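Local structure of phosphoserine aminotransferase (Bacillus circulans, 2C0R) at residues H51-A56 and M247-L252; A193-Q196 and G200-G203. The protein catalyses the reversible, pyridoxal-phosphate-dependent transamination between phosphoserine and 3-phosphohydroxypyruvate in serine biosynthesis, and acts on phosphohydroxythreonine in the pyridoxine pathway. The protein carries 1 engineered substitution. All blocks are in the same frame, centred on the assembly; numbering follows the deposited sequence.

Contact 1: residues H51-A56 and M247-L252; sequences HNEAQA and MVNEVL
Asn249 and Leu252, nearly one turn apart on helix 242-257, meet Glu53 and Ala54 of helix 45-61. The segment axes pass 8.8 Å apart with a crossing angle of 38°. The two helices run in broadly the same direction. Asn249 sits at the middle of the contact, and its CA is the one closest to that of Ala54. With CG anti to the backbone N (chi1 -164°), its amide reaches across to the other helix. There it divides its contacts. OD1 lies 3.3 Å from CA of Ala54, close against the backbone, and makes no hydrogen bond to the Ala54 N. CB rests 3.9 Å from CB of Ala54. ND2 turns to Glu53, which comes over in an extended chain. The carboxylate and amide planes stand 81° apart, and ND2 lies over the carboxylate face. The bond from ND2 to OE2 of Glu53 is 3.2 Å long and weak. It is also somewhat doubtful, because the place of OE2 is less sure. The stronger partner of Glu53 is Arg57, in a salt bridge one turn further along the same helix. Glu250 starts off away from helix 45-61, but its carboxylate curls back, with OE1 5.8 Å from OE2 of Glu53; it is paired with Lys253. Leu252 then closes the far end. Its CD1 presses on the backbone of Ala54, 3.2 Å from the carbonyl O. The same side chain packs along helix 45-61 on Arg57, Leu58 and Leu61. The chemistry is therefore mixed. With only a methyl at Ala54, the buried amide of Asn249 and CD1 of Leu252 both come up to the backbone there, while Arg57 and Lys253 probably offset the two nearby acids.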
loop_
_atom_site.group_PDB
_atom_site.type_symbol
_atom_site.label_atom_id
_atom_site.label_comp_id
_atom_site.label_asym_id
_atom_site.label_seq_id
_atom_site.Cartn_x
_atom_site.Cartn_y
_atom_site.Cartn_z
ATOM N N HIS A 51 1.290 14.086 6.373
ATOM C CA HIS A 51 0.026 13.313 6.306
ATOM C C HIS A 51 -1.194 14.191 6.420
ATOM O O HIS A 51 -2.197 14.018 5.704
ATOM C CB HIS A 51 0.116 12.311 7.473
ATOM C CG HIS A 51 -0.958 11.281 7.538
ATOM N ND1 HIS A 51 -0.891 10.096 6.819
ATOM C CD2 HIS A 51 -2.090 11.270 8.276
ATOM C CE1 HIS A 51 -1.993 9.401 7.138
ATOM N NE2 HIS A 51 -2.735 10.087 8.009
ATOM N N ASN A 52 -1.133 15.156 7.364
ATOM C CA ASN A 52 -2.235 16.088 7.560
ATOM C C ASN A 52 -2.289 17.170 6.495
ATOM O O ASN A 52 -3.385 17.577 6.083
ATOM C CB ASN A 52 -2.125 16.697 8.947
ATOM C CG ASN A 52 -2.456 15.698 10.020
ATOM O OD1 ASN A 52 -1.758 15.564 11.059
ATOM N ND2 ASN A 52 -3.497 14.962 9.768
ATOM N N GLU A 53 -1.172 17.632 6.005
ATOM C CA GLU A 53 -1.128 18.647 4.958
ATOM C C GLU A 53 -1.755 18.118 3.673
ATOM O O GLU A 53 -2.440 18.853 2.972
ATOM C CB GLU A 53 0.329 19.093 4.704
ATOM C CG GLU A 53 0.531 20.165 3.643
ATOM C CD GLU A 53 1.984 20.272 3.204
ATOM O OE1 GLU A 53 2.883 19.889 3.951
ATOM O OE2 GLU A 53 2.269 20.677 2.066
ATOM N N ALA A 54 -1.501 16.844 3.396
ATOM C CA ALA A 54 -2.046 16.288 2.155
ATOM C C ALA A 54 -3.574 16.361 2.200
ATOM O O ALA A 54 -4.187 16.677 1.198
ATOM C CB ALA A 54 -1.570 14.855 1.964
ATOM N N GLN A 55 -4.158 16.018 3.368
ATOM C CA GLN A 55 -5.597 16.081 3.479
ATOM C C GLN A 55 -6.124 17.505 3.307
ATOM O O GLN A 55 -7.060 17.737 2.568
ATOM C CB GLN A 55 -5.993 15.539 4.845
ATOM C CG GLN A 55 -5.606 14.102 5.074
ATOM C CD GLN A 55 -5.915 13.759 6.538
ATOM O OE1 GLN A 55 -7.012 14.061 7.057
ATOM N NE2 GLN A 55 -4.955 13.135 7.171
ATOM N N ALA A 56 -5.503 18.473 3.981
ATOM C CA ALA A 56 -5.879 19.860 3.882
ATOM C C ALA A 56 -5.706 20.395 2.463
ATOM O O ALA A 56 -6.557 21.150 1.983
ATOM C CB ALA A 56 -5.041 20.749 4.810
ATOM N N MET A 247 4.154 11.621 -1.532
ATOM C CA MET A 247 4.147 11.946 -2.972
ATOM C C MET A 247 2.809 12.516 -3.401
ATOM O O MET A 247 2.784 13.457 -4.213
ATOM C CB MET A 247 4.423 10.699 -3.792
ATOM C CG MET A 247 5.826 10.132 -3.822
ATOM S SD MET A 247 7.076 11.313 -4.398
ATOM C CE MET A 247 6.801 11.303 -6.169
ATOM N N VAL A 248 1.700 12.018 -2.869
ATOM C CA VAL A 248 0.409 12.684 -3.093
ATOM C C VAL A 248 0.481 14.142 -2.669
ATOM O O VAL A 248 0.036 15.056 -3.392
ATOM C CB VAL A 248 -0.724 11.933 -2.354
ATOM C CG1 VAL A 248 -2.033 12.730 -2.382
ATOM C CG2 VAL A 248 -0.928 10.553 -2.983
ATOM N N ASN A 249 1.071 14.387 -1.494
ATOM C CA ASN A 249 1.193 15.798 -1.048
ATOM C C ASN A 249 1.910 16.644 -2.081
ATOM O O ASN A 249 1.475 17.744 -2.422
ATOM C CB ASN A 249 1.881 15.814 0.317
ATOM C CG ASN A 249 1.705 17.155 1.020
ATOM O OD1 ASN A 249 0.636 17.764 1.059
ATOM N ND2 ASN A 249 2.803 17.587 1.611
ATOM N N GLU A 250 3.001 16.106 -2.624
ATOM C CA GLU A 250 3.749 16.854 -3.656
ATOM C C GLU A 250 2.927 17.044 -4.899
ATOM O O GLU A 250 2.972 18.109 -5.551
ATOM C CB GLU A 250 5.052 16.095 -3.944
ATOM C CG GLU A 250 6.051 16.146 -2.796
ATOM C CD GLU A 250 6.346 17.557 -2.301
ATOM O OE1 GLU A 250 6.233 17.783 -1.080
ATOM O OE2 GLU A 250 6.660 18.441 -3.131
ATOM N N VAL A 251 2.161 16.045 -5.297
ATOM C CA VAL A 251 1.340 16.214 -6.495
ATOM C C VAL A 251 0.255 17.243 -6.285
ATOM O O VAL A 251 -0.056 18.053 -7.174
ATOM C CB VAL A 251 0.736 14.872 -6.960
ATOM C CG1 VAL A 251 -0.297 15.123 -8.047
ATOM C CG2 VAL A 251 1.807 13.912 -7.470
ATOM N N LEU A 252 -0.322 17.287 -5.099
ATOM C CA LEU A 252 -1.353 18.280 -4.812
ATOM C C LEU A 252 -0.783 19.691 -4.867
ATOM O O LEU A 252 -1.437 20.617 -5.362
ATOM C CB LEU A 252 -2.031 18.043 -3.450
ATOM C CG LEU A 252 -2.694 16.660 -3.290
ATOM C CD1 LEU A 252 -3.186 16.566 -1.863
ATOM C CD2 LEU A 252 -3.819 16.461 -4.285
#

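Contact 2: residues A193-Q196 and G200-G203; sequences AGAQ and GPSG. With PLP (pyridoxal-5'-phosphate), chain C.
Gln196 buries more surface here than any other residue, followed by Ala195 and Gly200. Its CB packs beside Ser202, 3.8 Å from that residue's CA. Its CA-H points to the carbonyl O of Gly200, a CA-H...O contact of 3.6 Å. The amide leaves in another direction. CG lies between the backbone N and carbonyl carbon (chi1 68°), and a second bend at chi2 (-84°) turns the amide to the cofactor. NE2 gives a nearly straight hydrogen bond of 2.9 Å to O1P of the pyridoxal phosphate (165°). At the other end of the amide, OE1 accepts a hydrogen bond from a water. That water in turn accepts one from the N of Gly203, 3.0 Å away. Held at both ends, the amide has its flip state fixed, and the loop 200-203 is tied to the phosphate through it. The cofactor is also hydrogen-bonded by Thr153, Ser78, the N of Ala77, and Thr239 and Asn238 of the second subunit. Lys197, the cofactor-attachment lysine, comes next in the chain; the link is absent here. Ala195 and Gly200 close the turn around it. The N of Gly200 bonds the carbonyl O of Ala195 at a short 2.6 Å, the i+5 to i bond of a pi-turn. Gly200 has a positive phi, at backbone angles that call for glycine. The CB of Ala195 meets the carbonyl O of Pro201 at 3.2 Å. Ser202 OG bonds Pro240 O of the second subunit. The turn joins strand 190-194 to its antiparallel neighbour 205-210, with Ala193 paired to Val206 and Ala195 to Val204, and helix 242-257 packs on it through Met247 and Val248.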
loop_
_atom_site.group_PDB
_atom_site.type_symbol
_atom_site.label_atom_id
_atom_site.label_comp_id
_atom_site.label_asym_id
_atom_site.label_seq_id
_atom_site.Cartn_x
_atom_site.Cartn_y
_atom_site.Cartn_z
ATOM N N ALA A 193 -10.347 6.911 -5.044
ATOM C CA ALA A 193 -9.464 6.828 -6.196
ATOM C C ALA A 193 -8.177 6.124 -5.790
ATOM O O ALA A 193 -7.510 6.590 -4.854
ATOM C CB ALA A 193 -9.060 8.195 -6.708
ATOM N N GLY A 194 -7.772 5.105 -6.506
ATOM C CA GLY A 194 -6.377 4.685 -6.414
ATOM C C GLY A 194 -5.547 5.865 -6.868
ATOM O O GLY A 194 -5.848 6.507 -7.862
ATOM N N ALA A 195 -4.496 6.187 -6.121
ATOM C CA ALA A 195 -3.767 7.390 -6.462
ATOM C C ALA A 195 -2.960 7.305 -7.760
ATOM O O ALA A 195 -2.640 8.344 -8.306
ATOM C CB ALA A 195 -2.777 7.755 -5.352
ATOM N N GLN A 196 -2.656 6.111 -8.213
ATOM C CA GLN A 196 -1.677 5.918 -9.275
ATOM C C GLN A 196 -2.166 6.282 -10.670
ATOM O O GLN A 196 -1.359 6.203 -11.594
ATOM C CB GLN A 196 -1.254 4.453 -9.288
ATOM C CG GLN A 196 -2.289 3.428 -9.718
ATOM C CD GLN A 196 -3.219 2.973 -8.608
ATOM O OE1 GLN A 196 -3.262 3.517 -7.482
ATOM N NE2 GLN A 196 -3.984 1.934 -8.975
ATOM N N GLY A 200 -0.686 9.731 -9.430
ATOM C CA GLY A 200 0.559 9.088 -9.788
ATOM C C GLY A 200 1.141 8.173 -8.754
ATOM O O GLY A 200 1.653 7.138 -9.110
ATOM N N PRO A 201 1.225 8.457 -7.470
ATOM C CA PRO A 201 1.860 7.471 -6.569
ATOM C C PRO A 201 1.104 6.145 -6.435
ATOM O O PRO A 201 -0.113 6.240 -6.350
ATOM C CB PRO A 201 1.828 8.184 -5.216
ATOM C CG PRO A 201 1.428 9.592 -5.466
ATOM C CD PRO A 201 0.792 9.693 -6.823
ATOM N N SER A 202 1.638 4.918 -6.379
ATOM C CA SER A 202 0.874 3.675 -6.243
ATOM C C SER A 202 0.884 3.217 -4.786
ATOM O O SER A 202 1.833 3.583 -4.091
ATOM C CB SER A 202 1.413 2.550 -7.127
ATOM O OG SER A 202 0.583 1.410 -7.099
ATOM N N GLY A 203 -0.124 2.503 -4.341
ATOM C CA GLY A 203 -0.082 1.988 -2.969
ATOM C C GLY A 203 -0.916 2.830 -2.028
ATOM O O GLY A 203 -0.981 2.480 -0.867
HETATM N N1 PLP C . -11.427 1.802 -10.791
HETATM C C2 PLP C . -10.964 2.478 -11.880
HETATM C C2A PLP C . -11.924 3.469 -12.536
HETATM C C3 PLP C . -9.694 2.279 -12.336
HETATM O O3 PLP C . -9.200 2.992 -13.384
HETATM C C4 PLP C . -8.862 1.430 -11.626
HETATM C C4A PLP C . -7.435 1.205 -12.130
HETATM C C5 PLP C . -9.377 0.696 -10.578
HETATM C C6 PLP C . -10.625 0.935 -10.097
HETATM C C5A PLP C . -8.522 -0.375 -9.886
HETATM O O4P PLP C . -7.536 0.244 -9.067
HETATM P P PLP C . -6.495 -0.607 -8.211
HETATM O O1P PLP C . -5.769 0.401 -7.365
HETATM O O2P PLP C . -5.607 -1.264 -9.246
HETATM O O3P PLP C . -7.293 -1.593 -7.433
HETATM O O HOH W 1 -2.939 1.958 -5.171
#

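Contact 2 is nested in the loop that contact 1 closes, and their centres are 13 Å apart. Helix 242-257 joins them. One part of its surface meets helix 45-61, while Met247 and Val248 face the turn. Met247 CB and Val248 CG2 each lie 3.6 Å from CG of Pro201, and Val248 CG2 is 4.1 Å from CB of Ala195. Met38 of the second subunit packs on both Met247 and Pro201, so the dimer partner reaches this seam too. Contact 2 touches the cofactor directly. Contact 1 lies away from the annotated sites and is linked to the pocket through the packing of helix 242-257 on the turn.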